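Local coordinates for protein ARF-like GTPase (Chlamydomonas reinhardtii, PDB 4M9Q) that belongs to the ARF-like small GTPases of the P-loop NTPase fold and binds a magnesium ion together with phosphoaminophosphonic acid-guanylate ester, at residues 7-12 and 50-55; 18-23 and 144-149; 72-77 and 105-110; 109-114 and 156-161. All coordinates share one frame; numbering follows the deposited sequence.

Overall arrangement
Interactions 1 and 3 are strand pairs of the small-GTPase sheet, interaction 4 packs a helix on it, and interaction 2 joins the nucleotide site beside it. Interactions 1 and 3, centres 9 Å apart, meet where strands 3-10 and 74-80 pair: V76 N and O face A8 O and L10 N at 3.0 and 2.8 Å. Interactions 3 and 4 share C109 and I110 of strand 108-113, which runs to the guanine site. Interactions 2 and 4 both touch GNP, centres 9 Å apart, and are tied by N113 OD1 to A146 N at 3.0 Å. D54 of interaction 1 reaches T18 of interaction 2, a magnesium ligand, with OD2 to OG1 at 2.5 Å.

Interaction 1: residues 7-12 and 50-55; sequences IALLGL and IEVFDL
I7 overlaps I50 obliquely, its CD1 lying on I50 CG2 at 3.3 Å. On the same sheet face, L9 has CG anti to its backbone N (chi1 -163°), which swings CD2 across V52 to 3.9 Å from V52 CG1 and, also crossing obliquely, near D54 CB. L21 of helix 17-24 covers this face. On the opposite face, that of A8 and F53, L10 and L55 lie side by side, their CD2 methyls 3.4 Å apart. Between the two faces, segments 7-10 and 50-55, of strands 3-10 and 48-55, pair in parallel, axes 26° apart, as central strands of the P-loop NTPase sheet. The ladder alternates: I7 N donates to E51 O at 2.8 Å, F53 N to I7 O at 2.9 Å and nearly straight (172°), and L9 N to F53 O at 2.7 Å. It loosens toward the nucleotide, where L55 N meets L9 O in a weak bond of 3.4 Å. D54 stands on the apolar face of I7, L9 and V52, but its OD2 is held by T18 OG1 and N39 ND2. A buried carboxylate bonded to the hydroxyl of a magnesium ligand is a second-shell group, consistent with D54 positioning T18 and polarising its OG1.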
# COMPACT_ATOMS: atom_id res chain seq x y z
N ILE A 7 6.43 1.28 -4.64
CA ILE A 7 5.32 0.77 -3.89
C ILE A 7 4.18 1.74 -3.99
O ILE A 7 4.40 2.94 -3.92
CB ILE A 7 5.72 0.66 -2.43
CG1 ILE A 7 6.58 -0.55 -2.21
CG2 ILE A 7 4.54 0.48 -1.53
CD1 ILE A 7 7.18 -0.44 -0.82
N ALA A 8 2.96 1.23 -4.14
CA ALA A 8 1.74 2.10 -4.09
C ALA A 8 1.10 1.88 -2.78
O ALA A 8 0.93 0.76 -2.35
CB ALA A 8 0.75 1.73 -5.19
N LEU A 9 0.72 2.97 -2.13
CA LEU A 9 0.06 2.92 -0.79
C LEU A 9 -1.42 3.12 -1.07
O LEU A 9 -1.83 4.21 -1.47
CB LEU A 9 0.64 4.04 0.05
CG LEU A 9 0.56 4.20 1.57
CD1 LEU A 9 0.62 2.87 2.31
CD2 LEU A 9 1.65 5.16 2.04
N LEU A 10 -2.20 2.07 -0.93
CA LEU A 10 -3.58 2.09 -1.34
C LEU A 10 -4.46 1.74 -0.15
O LEU A 10 -3.96 1.39 0.92
CB LEU A 10 -3.79 1.04 -2.44
CG LEU A 10 -2.94 1.15 -3.72
CD1 LEU A 10 -3.35 0.02 -4.64
CD2 LEU A 10 -3.12 2.50 -4.36
N GLY A 11 -5.77 1.85 -0.35
CA GLY A 11 -6.76 1.65 0.72
C GLY A 11 -7.81 2.74 0.66
O GLY A 11 -7.59 3.75 0.05
N LEU A 12 -8.94 2.53 1.33
CA LEU A 12 -10.08 3.44 1.21
C LEU A 12 -9.72 4.78 1.84
O LEU A 12 -8.79 4.88 2.67
CB LEU A 12 -11.31 2.89 1.93
CG LEU A 12 -11.92 1.56 1.49
CD1 LEU A 12 -13.15 1.24 2.33
CD2 LEU A 12 -12.24 1.53 -0.01
N ILE A 50 13.25 2.94 -1.80
CA ILE A 50 11.83 2.64 -2.02
C ILE A 50 11.08 3.93 -2.31
O ILE A 50 11.04 4.82 -1.47
CB ILE A 50 11.23 1.93 -0.79
CG1 ILE A 50 11.97 0.59 -0.56
CG2 ILE A 50 9.79 1.60 -1.02
CD1 ILE A 50 12.08 0.21 0.86
N GLU A 51 10.55 4.02 -3.52
CA GLU A 51 9.65 5.06 -3.92
C GLU A 51 8.22 4.69 -3.51
O GLU A 51 7.70 3.65 -3.95
CB GLU A 51 9.74 5.21 -5.41
CG GLU A 51 9.21 6.53 -5.94
CD GLU A 51 9.45 6.69 -7.47
OE1 GLU A 51 9.30 5.71 -8.27
OE2 GLU A 51 9.82 7.81 -7.87
N VAL A 52 7.61 5.52 -2.66
CA VAL A 52 6.25 5.29 -2.21
C VAL A 52 5.25 6.30 -2.76
O VAL A 52 5.40 7.47 -2.56
CB VAL A 52 6.15 5.32 -0.68
CG1 VAL A 52 4.80 4.81 -0.24
CG2 VAL A 52 7.26 4.49 -0.08
N PHE A 53 4.24 5.82 -3.45
CA PHE A 53 3.15 6.67 -3.96
C PHE A 53 1.90 6.53 -3.06
O PHE A 53 1.29 5.49 -2.99
CB PHE A 53 2.84 6.26 -5.37
CG PHE A 53 3.90 6.65 -6.35
CD1 PHE A 53 4.73 5.70 -6.94
CD2 PHE A 53 4.06 7.99 -6.73
CE1 PHE A 53 5.67 6.06 -7.87
CE2 PHE A 53 5.05 8.36 -7.65
CZ PHE A 53 5.86 7.39 -8.22
N ASP A 54 1.57 7.60 -2.36
CA ASP A 54 0.41 7.63 -1.50
C ASP A 54 -0.76 8.20 -2.30
O ASP A 54 -0.80 9.38 -2.56
CB ASP A 54 0.73 8.46 -0.26
CG ASP A 54 -0.51 8.90 0.51
OD1 ASP A 54 -1.54 8.19 0.50
OD2 ASP A 54 -0.45 9.98 1.15
N LEU A 55 -1.67 7.36 -2.75
CA LEU A 55 -2.76 7.77 -3.60
C LEU A 55 -3.99 8.04 -2.77
O LEU A 55 -4.24 7.33 -1.80
CB LEU A 55 -3.07 6.66 -4.59
CG LEU A 55 -2.20 6.58 -5.84
CD1 LEU A 55 -0.87 7.34 -5.70
CD2 LEU A 55 -1.97 5.14 -6.26

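Interaction 2: residues 18-23 and 144-149; sequences TTLLNS and CTAKMP. With MG (magnesium ion), chain E; GNP (phosphoaminophosphonic acid-guanylate ester), chain D.
The helix that follows the P-loop, 17-24, packs against loop 144-149, whose T-A-K sequence fits the guanine-recognition loop of small GTPases. A146 faces the helix squarely: its CB sits over the backbone of L20, 3.7 Å from L20 CA. T19 points back at the loop with its two branches divided. CG2, anti to the backbone N, lies 3.7 Å from A146 O, while OG1, on the side of the backbone N, turns to the nucleotide and donates to GNP O2A at 2.7 Å. One turn on, S23 OG donates to A146 O at 2.7 Å, nearly along the C=O axis (161°), so the same carbonyl meets a methyl and a hydroxyl. L20 CD1 also packs against C144 SG. K147 touches T19 CG2 with its CB, then leads away from the helix over a purine face, CB 3.5 Å from GNP C5, while its backbone N donates to GNP O6 at 3.2 Å. The contact thus joins the phosphate end of the pocket to its base end. T18 N donates to GNP O1B, and T35 completes the metal's ligands beside two waters and two GNP oxygens. T18 OG1 binds the magnesium at 1.9 Å.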
# COMPACT_ATOMS: atom_id res chain seq x y z
N THR A 18 -1.94 8.45 4.32
CA THR A 18 -1.09 9.61 4.39
C THR A 18 -0.41 9.71 5.77
O THR A 18 0.78 9.95 5.85
CB THR A 18 -1.85 10.87 3.97
OG1 THR A 18 -2.38 10.66 2.65
CG2 THR A 18 -0.96 12.14 3.90
N THR A 19 -1.15 9.43 6.84
CA THR A 19 -0.58 9.46 8.20
C THR A 19 0.48 8.36 8.34
O THR A 19 1.52 8.54 8.95
CB THR A 19 -1.68 9.27 9.25
OG1 THR A 19 -2.75 10.20 8.97
CG2 THR A 19 -1.15 9.52 10.70
N LEU A 20 0.22 7.22 7.74
CA LEU A 20 1.15 6.11 7.81
C LEU A 20 2.43 6.45 7.06
O LEU A 20 3.54 6.27 7.54
CB LEU A 20 0.49 4.86 7.27
CG LEU A 20 1.30 3.59 7.47
CD1 LEU A 20 0.32 2.44 7.73
CD2 LEU A 20 2.18 3.37 6.25
N LEU A 21 2.28 7.05 5.91
CA LEU A 21 3.46 7.47 5.18
C LEU A 21 4.30 8.47 5.94
O LEU A 21 5.50 8.30 6.00
CB LEU A 21 3.06 8.10 3.86
CG LEU A 21 4.28 8.34 2.97
CD1 LEU A 21 5.11 7.04 2.96
CD2 LEU A 21 3.86 8.80 1.59
N ASN A 22 3.68 9.51 6.49
CA ASN A 22 4.37 10.43 7.37
C ASN A 22 5.08 9.68 8.48
O ASN A 22 6.27 9.85 8.65
CB ASN A 22 3.43 11.50 7.97
CG ASN A 22 2.87 12.45 6.91
OD1 ASN A 22 3.43 12.60 5.80
ND2 ASN A 22 1.74 13.08 7.23
N SER A 23 4.39 8.83 9.20
CA SER A 23 4.98 8.18 10.37
C SER A 23 6.10 7.24 10.00
O SER A 23 7.00 7.01 10.79
CB SER A 23 3.91 7.42 11.15
OG SER A 23 3.04 8.37 11.78
N CYS A 144 -1.42 -2.04 13.35
CA CYS A 144 -0.57 -0.90 13.62
C CYS A 144 -1.37 0.30 14.04
O CYS A 144 -2.61 0.30 14.03
CB CYS A 144 0.24 -0.54 12.38
SG CYS A 144 -0.83 0.06 11.07
N THR A 145 -0.63 1.34 14.41
CA THR A 145 -1.19 2.63 14.81
C THR A 145 -0.33 3.71 14.18
O THR A 145 0.73 4.07 14.67
CB THR A 145 -1.16 2.72 16.35
OG1 THR A 145 -1.89 1.61 16.83
CG2 THR A 145 -1.78 4.01 16.87
N ALA A 146 -0.77 4.16 13.04
CA ALA A 146 -0.06 5.14 12.24
C ALA A 146 -0.03 6.45 13.01
O ALA A 146 0.85 7.25 12.79
CB ALA A 146 -0.78 5.33 10.90
N LYS A 147 -1.01 6.70 13.87
CA LYS A 147 -1.04 7.93 14.67
C LYS A 147 -0.85 7.62 16.14
O LYS A 147 -1.82 7.57 16.90
CB LYS A 147 -2.38 8.67 14.46
CG LYS A 147 -2.38 10.12 14.93
CD LYS A 147 -3.76 10.75 14.91
CE LYS A 147 -3.79 12.14 15.56
NZ LYS A 147 -4.80 12.28 16.66
N MET A 148 0.39 7.44 16.56
CA MET A 148 0.70 7.25 18.00
C MET A 148 0.47 8.58 18.76
O MET A 148 0.43 9.66 18.15
CB MET A 148 2.13 6.71 18.22
CG MET A 148 2.35 5.27 17.74
SD MET A 148 1.67 3.98 18.82
CE MET A 148 3.06 3.59 19.89
N PRO A 149 0.28 8.51 20.09
CA PRO A 149 -0.02 9.73 20.85
C PRO A 149 1.06 10.81 20.77
O PRO A 149 2.11 10.60 20.18
CB PRO A 149 -0.16 9.23 22.30
CG PRO A 149 -0.40 7.76 22.23
CD PRO A 149 0.23 7.29 20.93
MG MG E . -4.20 10.71 2.16
PG GNP D . -7.40 9.73 1.83
O1G GNP D . -6.14 10.72 1.63
O2G GNP D . -7.18 8.35 1.12
O3G GNP D . -8.66 10.52 1.40
N3B GNP D . -7.43 9.32 3.48
PB GNP D . -6.01 8.70 4.16
O1B GNP D . -4.68 9.37 3.54
O2B GNP D . -6.07 7.21 3.98
O3A GNP D . -6.24 9.07 5.69
PA GNP D . -5.34 9.99 6.62
O1A GNP D . -5.63 11.33 6.07
O2A GNP D . -3.98 9.40 6.66
O5' GNP D . -6.09 9.72 8.01
C5' GNP D . -7.54 9.85 8.07
C4' GNP D . -7.98 10.24 9.50
O4' GNP D . -7.60 9.16 10.36
C3' GNP D . -7.22 11.42 10.09
O3' GNP D . -7.92 12.05 11.17
C2' GNP D . -6.06 10.79 10.77
O2' GNP D . -5.51 11.53 11.82
C1' GNP D . -6.71 9.58 11.37
N9 GNP D . -5.81 8.48 11.73
C8 GNP D . -4.88 7.96 10.93
N7 GNP D . -4.27 6.92 11.52
C5 GNP D . -4.82 6.78 12.73
C6 GNP D . -4.58 5.86 13.86
O6 GNP D . -3.70 4.98 13.81
N1 GNP D . -5.34 6.00 14.92
C2 GNP D . -6.32 6.96 15.01
N2 GNP D . -7.01 7.01 16.15
N3 GNP D . -6.60 7.85 14.02
C4 GNP D . -5.84 7.81 12.88
O HOH W 1 -4.57 12.14 3.62
O HOH W 2 -3.87 9.28 0.74

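Interaction 3: residues 72-77 and 105-110; sequences VHAIVY and DKPICI
Strands 74-80 and 108-113 are the parallel pair of a beta-alpha-beta crossover through helix 87-99, inside the P-loop NTPase sheet; the axes of 74-77 and 108-110 differ by 13°. Three backbone hydrogen bonds hold the pair, each meeting its carbonyl in plane: I75 N to P107 O at 3.0 Å, C109 N to I75 O at 2.9 Å and nearly straight (170°), and Y77 N to C109 O at 2.8 Å. CA-H...O contacts lie between them, the tightest from I110 CA to Y77 O at 3.1 Å. Apolar packing follows the two faces. I75 and I108 lie side by side, their CG2 methyls 3.4 Å apart, and I108 CG2 also meets Y77 CB at 3.9 Å. On this face helix 87-99 covers the pair, and the hydroxyl of Y77 is hydrogen-bonded to that of S90. The other face carries V76 and C109, with A74 CB resting on P107 CG at 3.8 Å; L165 of helix 157-190 packs there. The side-chain polar link precedes the strands. K106, extended beyond CG, also forms a salt bridge to E183 and a bond to F102 O, and its NZ donates to V72 O at 2.6 Å, in the carbonyl plane.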
# COMPACT_ATOMS: atom_id res chain seq x y z
N VAL A 72 4.66 -0.71 -10.33
CA VAL A 72 4.79 -0.98 -8.91
C VAL A 72 5.28 -2.41 -8.69
O VAL A 72 4.91 -3.32 -9.43
CB VAL A 72 3.42 -0.71 -8.26
CG1 VAL A 72 2.79 -1.98 -7.74
CG2 VAL A 72 3.51 0.45 -7.28
N HIS A 73 6.15 -2.61 -7.70
CA HIS A 73 6.64 -3.93 -7.39
C HIS A 73 5.79 -4.57 -6.35
O HIS A 73 5.78 -5.79 -6.25
CB HIS A 73 8.03 -3.86 -6.84
CG HIS A 73 9.06 -3.41 -7.83
ND1 HIS A 73 9.39 -2.09 -8.00
CD2 HIS A 73 9.88 -4.13 -8.67
CE1 HIS A 73 10.34 -1.98 -8.92
NE2 HIS A 73 10.65 -3.23 -9.33
N ALA A 74 5.10 -3.76 -5.52
CA ALA A 74 4.34 -4.27 -4.40
C ALA A 74 3.36 -3.22 -3.96
O ALA A 74 3.42 -2.04 -4.42
CB ALA A 74 5.26 -4.63 -3.24
N ILE A 75 2.46 -3.62 -3.05
CA ILE A 75 1.41 -2.75 -2.55
C ILE A 75 1.44 -2.72 -1.04
O ILE A 75 1.72 -3.75 -0.43
CB ILE A 75 0.04 -3.27 -2.99
CG1 ILE A 75 -0.25 -2.80 -4.41
CG2 ILE A 75 -1.06 -2.85 -2.00
CD1 ILE A 75 -1.73 -2.75 -4.73
N VAL A 76 1.22 -1.56 -0.43
CA VAL A 76 0.83 -1.51 0.95
C VAL A 76 -0.66 -1.18 0.89
O VAL A 76 -1.02 -0.16 0.31
CB VAL A 76 1.60 -0.48 1.72
CG1 VAL A 76 1.07 -0.37 3.14
CG2 VAL A 76 3.09 -0.80 1.73
N TYR A 77 -1.53 -2.05 1.42
CA TYR A 77 -2.94 -1.78 1.50
C TYR A 77 -3.31 -1.50 2.95
O TYR A 77 -3.00 -2.31 3.84
CB TYR A 77 -3.70 -2.96 0.96
CG TYR A 77 -5.16 -2.63 0.67
CD1 TYR A 77 -5.51 -2.00 -0.49
CD2 TYR A 77 -6.16 -2.95 1.57
CE1 TYR A 77 -6.82 -1.69 -0.74
CE2 TYR A 77 -7.46 -2.63 1.33
CZ TYR A 77 -7.78 -2.00 0.17
OH TYR A 77 -9.08 -1.72 -0.07
N ASP A 105 1.24 -12.04 -8.96
CA ASP A 105 2.50 -12.31 -8.18
C ASP A 105 3.14 -11.18 -7.36
O ASP A 105 4.19 -11.38 -6.78
CB ASP A 105 3.58 -12.93 -9.11
CG ASP A 105 3.18 -14.33 -9.66
OD1 ASP A 105 2.47 -15.11 -8.96
OD2 ASP A 105 3.58 -14.63 -10.81
N LYS A 106 2.55 -9.98 -7.31
CA LYS A 106 3.12 -8.91 -6.51
C LYS A 106 2.58 -8.99 -5.07
O LYS A 106 1.37 -9.27 -4.84
CB LYS A 106 2.79 -7.57 -7.11
CG LYS A 106 3.54 -7.30 -8.41
CD LYS A 106 3.12 -6.01 -9.06
CE LYS A 106 3.80 -5.77 -10.41
NZ LYS A 106 3.26 -4.54 -11.06
N PRO A 107 3.46 -8.77 -4.09
CA PRO A 107 3.06 -8.93 -2.72
C PRO A 107 2.30 -7.71 -2.16
O PRO A 107 2.46 -6.58 -2.70
CB PRO A 107 4.37 -9.12 -2.01
CG PRO A 107 5.36 -8.42 -2.81
CD PRO A 107 4.91 -8.63 -4.22
N ILE A 108 1.47 -7.97 -1.14
CA ILE A 108 0.64 -6.96 -0.47
C ILE A 108 0.90 -6.95 1.04
O ILE A 108 0.78 -7.96 1.74
CB ILE A 108 -0.86 -7.22 -0.56
CG1 ILE A 108 -1.28 -7.94 -1.80
CG2 ILE A 108 -1.64 -5.90 -0.54
CD1 ILE A 108 -0.99 -7.15 -2.98
N CYS A 109 1.29 -5.81 1.55
CA CYS A 109 1.43 -5.66 2.96
C CYS A 109 0.14 -4.96 3.43
O CYS A 109 -0.16 -3.88 3.00
CB CYS A 109 2.65 -4.82 3.24
SG CYS A 109 2.76 -4.33 4.94
N ILE A 110 -0.65 -5.62 4.25
CA ILE A 110 -1.91 -5.10 4.67
C ILE A 110 -1.75 -4.58 6.08
O ILE A 110 -1.37 -5.34 6.98
CB ILE A 110 -3.00 -6.19 4.62
CG1 ILE A 110 -3.13 -6.71 3.17
CG2 ILE A 110 -4.34 -5.64 5.12
CD1 ILE A 110 -3.64 -8.12 3.03

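Interaction 4: residues 109-114 and 156-161; sequences CIFANK and HRLRDG. With GNP (phosphoaminophosphonic acid-guanylate ester), chain D.
The F111 ring is sandwiched: C109 SG sits 3.6 Å above one face and L158 CD2 4.2 Å above the other, both offset toward the rim. R157 O lies at the ring edge near its plane, 3.8 Å from F111 CE1. The tip pushes into the helix, CZ coming within 3.4 Å of L158 O and 3.9 Å of G161 CA; G161, with no side chain, lets ring and thiol settle close to the helix backbone. The second flat group, the H156 imidazole, has R157 CG over one face and D160 at its edge; its ND1 donates to D160 OD2 at 3.0 Å, arriving from above the carboxylate plane. At the far end of the strand, N113 and K114 open the NKxD motif of small GTPases. The extended K114 chain lies over the guanine face opposite K147 and its NZ makes a weak bond to GNP O4' at 3.4 Å, while D80 gives it a salt bridge. Segments 109-113 and 157-161, of strand 108-113 and helix 157-190, run nearly antiparallel (163°), with L20 of helix 17-24, V76 of strand 74-80 and F142 of strand 139-143 also touching F111.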
# COMPACT_ATOMS: atom_id res chain seq x y z
N CYS A 109 1.29 -5.81 1.55
CA CYS A 109 1.43 -5.66 2.96
C CYS A 109 0.14 -4.96 3.43
O CYS A 109 -0.16 -3.88 3.00
CB CYS A 109 2.65 -4.82 3.24
SG CYS A 109 2.76 -4.33 4.94
N ILE A 110 -0.65 -5.62 4.25
CA ILE A 110 -1.91 -5.10 4.67
C ILE A 110 -1.75 -4.58 6.08
O ILE A 110 -1.37 -5.34 6.98
CB ILE A 110 -3.00 -6.19 4.62
CG1 ILE A 110 -3.13 -6.71 3.17
CG2 ILE A 110 -4.34 -5.64 5.12
CD1 ILE A 110 -3.64 -8.12 3.03
N PHE A 111 -1.99 -3.30 6.28
CA PHE A 111 -1.91 -2.75 7.62
C PHE A 111 -3.29 -2.62 8.21
O PHE A 111 -4.15 -1.94 7.69
CB PHE A 111 -1.23 -1.39 7.59
CG PHE A 111 0.26 -1.46 7.46
CD1 PHE A 111 1.00 -2.00 8.44
CD2 PHE A 111 0.91 -0.90 6.39
CE1 PHE A 111 2.38 -2.03 8.36
CE2 PHE A 111 2.30 -0.89 6.29
CZ PHE A 111 3.04 -1.48 7.27
N ALA A 112 -3.52 -3.30 9.31
CA ALA A 112 -4.80 -3.20 10.02
C ALA A 112 -4.65 -2.01 10.95
O ALA A 112 -4.27 -2.17 12.11
CB ALA A 112 -5.10 -4.47 10.83
N ASN A 113 -4.91 -0.83 10.43
CA ASN A 113 -4.58 0.42 11.11
C ASN A 113 -5.59 0.85 12.21
O ASN A 113 -6.70 0.34 12.32
CB ASN A 113 -4.42 1.53 10.08
CG ASN A 113 -3.80 2.78 10.65
OD1 ASN A 113 -2.90 2.71 11.52
ND2 ASN A 113 -4.29 3.92 10.21
N LYS A 114 -5.15 1.75 13.07
CA LYS A 114 -6.02 2.38 14.10
C LYS A 114 -6.28 1.44 15.28
O LYS A 114 -7.37 1.41 15.82
CB LYS A 114 -7.34 2.87 13.47
CG LYS A 114 -7.14 3.79 12.24
CD LYS A 114 -8.29 4.79 12.09
CE LYS A 114 -8.26 5.55 10.79
NZ LYS A 114 -9.52 6.32 10.50
N HIS A 156 6.67 0.61 15.77
CA HIS A 156 7.61 -0.28 15.11
C HIS A 156 6.97 -1.25 14.15
O HIS A 156 7.63 -1.74 13.25
CB HIS A 156 8.45 -1.04 16.15
CG HIS A 156 7.68 -2.11 16.90
ND1 HIS A 156 7.54 -3.37 16.43
CD2 HIS A 156 6.99 -2.07 18.13
CE1 HIS A 156 6.80 -4.10 17.31
NE2 HIS A 156 6.47 -3.31 18.34
N ARG A 157 5.68 -1.55 14.35
CA ARG A 157 4.93 -2.43 13.44
C ARG A 157 4.98 -1.92 11.99
O ARG A 157 4.93 -2.71 11.04
CB ARG A 157 3.47 -2.61 13.89
CG ARG A 157 3.20 -3.30 15.24
CD ARG A 157 2.15 -2.48 16.02
NE ARG A 157 1.00 -3.15 16.62
CZ ARG A 157 -0.06 -2.50 17.13
NH1 ARG A 157 -0.12 -1.15 17.11
NH2 ARG A 157 -1.07 -3.20 17.65
N LEU A 158 5.07 -0.61 11.78
CA LEU A 158 5.08 -0.07 10.41
C LEU A 158 6.33 -0.51 9.62
O LEU A 158 6.19 -1.02 8.49
CB LEU A 158 4.99 1.45 10.37
CG LEU A 158 3.79 2.05 11.08
CD1 LEU A 158 3.87 3.58 11.01
CD2 LEU A 158 2.46 1.51 10.57
N ARG A 159 7.53 -0.33 10.19
CA ARG A 159 8.76 -0.86 9.57
C ARG A 159 8.75 -2.38 9.49
O ARG A 159 9.21 -2.95 8.50
CB ARG A 159 10.04 -0.40 10.31
CG ARG A 159 10.47 1.05 10.02
CD ARG A 159 11.17 1.12 8.67
NE ARG A 159 11.31 2.49 8.16
CZ ARG A 159 12.09 2.85 7.14
NH1 ARG A 159 12.83 1.97 6.49
NH2 ARG A 159 12.15 4.13 6.78
N ASP A 160 8.23 -3.06 10.51
CA ASP A 160 8.11 -4.51 10.44
C ASP A 160 7.36 -4.92 9.18
O ASP A 160 7.81 -5.77 8.41
CB ASP A 160 7.41 -5.07 11.64
CG ASP A 160 8.23 -4.94 12.93
OD1 ASP A 160 9.46 -4.60 12.87
OD2 ASP A 160 7.62 -5.15 14.03
N GLY A 161 6.26 -4.26 8.92
CA GLY A 161 5.48 -4.54 7.72
C GLY A 161 6.27 -4.21 6.47
O GLY A 161 6.37 -5.03 5.57
PG GNP D . -7.40 9.73 1.83
O1G GNP D . -6.14 10.72 1.63
O2G GNP D . -7.18 8.35 1.12
O3G GNP D . -8.66 10.52 1.40
N3B GNP D . -7.43 9.32 3.48
PB GNP D . -6.01 8.70 4.16
O1B GNP D . -4.68 9.37 3.54
O2B GNP D . -6.07 7.21 3.98
O3A GNP D . -6.24 9.07 5.69
PA GNP D . -5.34 9.99 6.62
O1A GNP D . -5.63 11.33 6.07
O2A GNP D . -3.98 9.40 6.66
O5' GNP D . -6.09 9.72 8.01
C5' GNP D . -7.54 9.85 8.07
C4' GNP D . -7.98 10.24 9.50
O4' GNP D . -7.60 9.16 10.36
C3' GNP D . -7.22 11.42 10.09
O3' GNP D . -7.92 12.05 11.17
C2' GNP D . -6.06 10.79 10.77
O2' GNP D . -5.51 11.53 11.82
C1' GNP D . -6.71 9.58 11.37
N9 GNP D . -5.81 8.48 11.73
C8 GNP D . -4.88 7.96 10.93
N7 GNP D . -4.27 6.92 11.52
C5 GNP D . -4.82 6.78 12.73
C6 GNP D . -4.58 5.86 13.86
O6 GNP D . -3.70 4.98 13.81
N1 GNP D . -5.34 6.00 14.92
C2 GNP D . -6.32 6.96 15.01
N2 GNP D . -7.01 7.01 16.15
N3 GNP D . -6.60 7.85 14.02
C4 GNP D . -5.84 7.81 12.88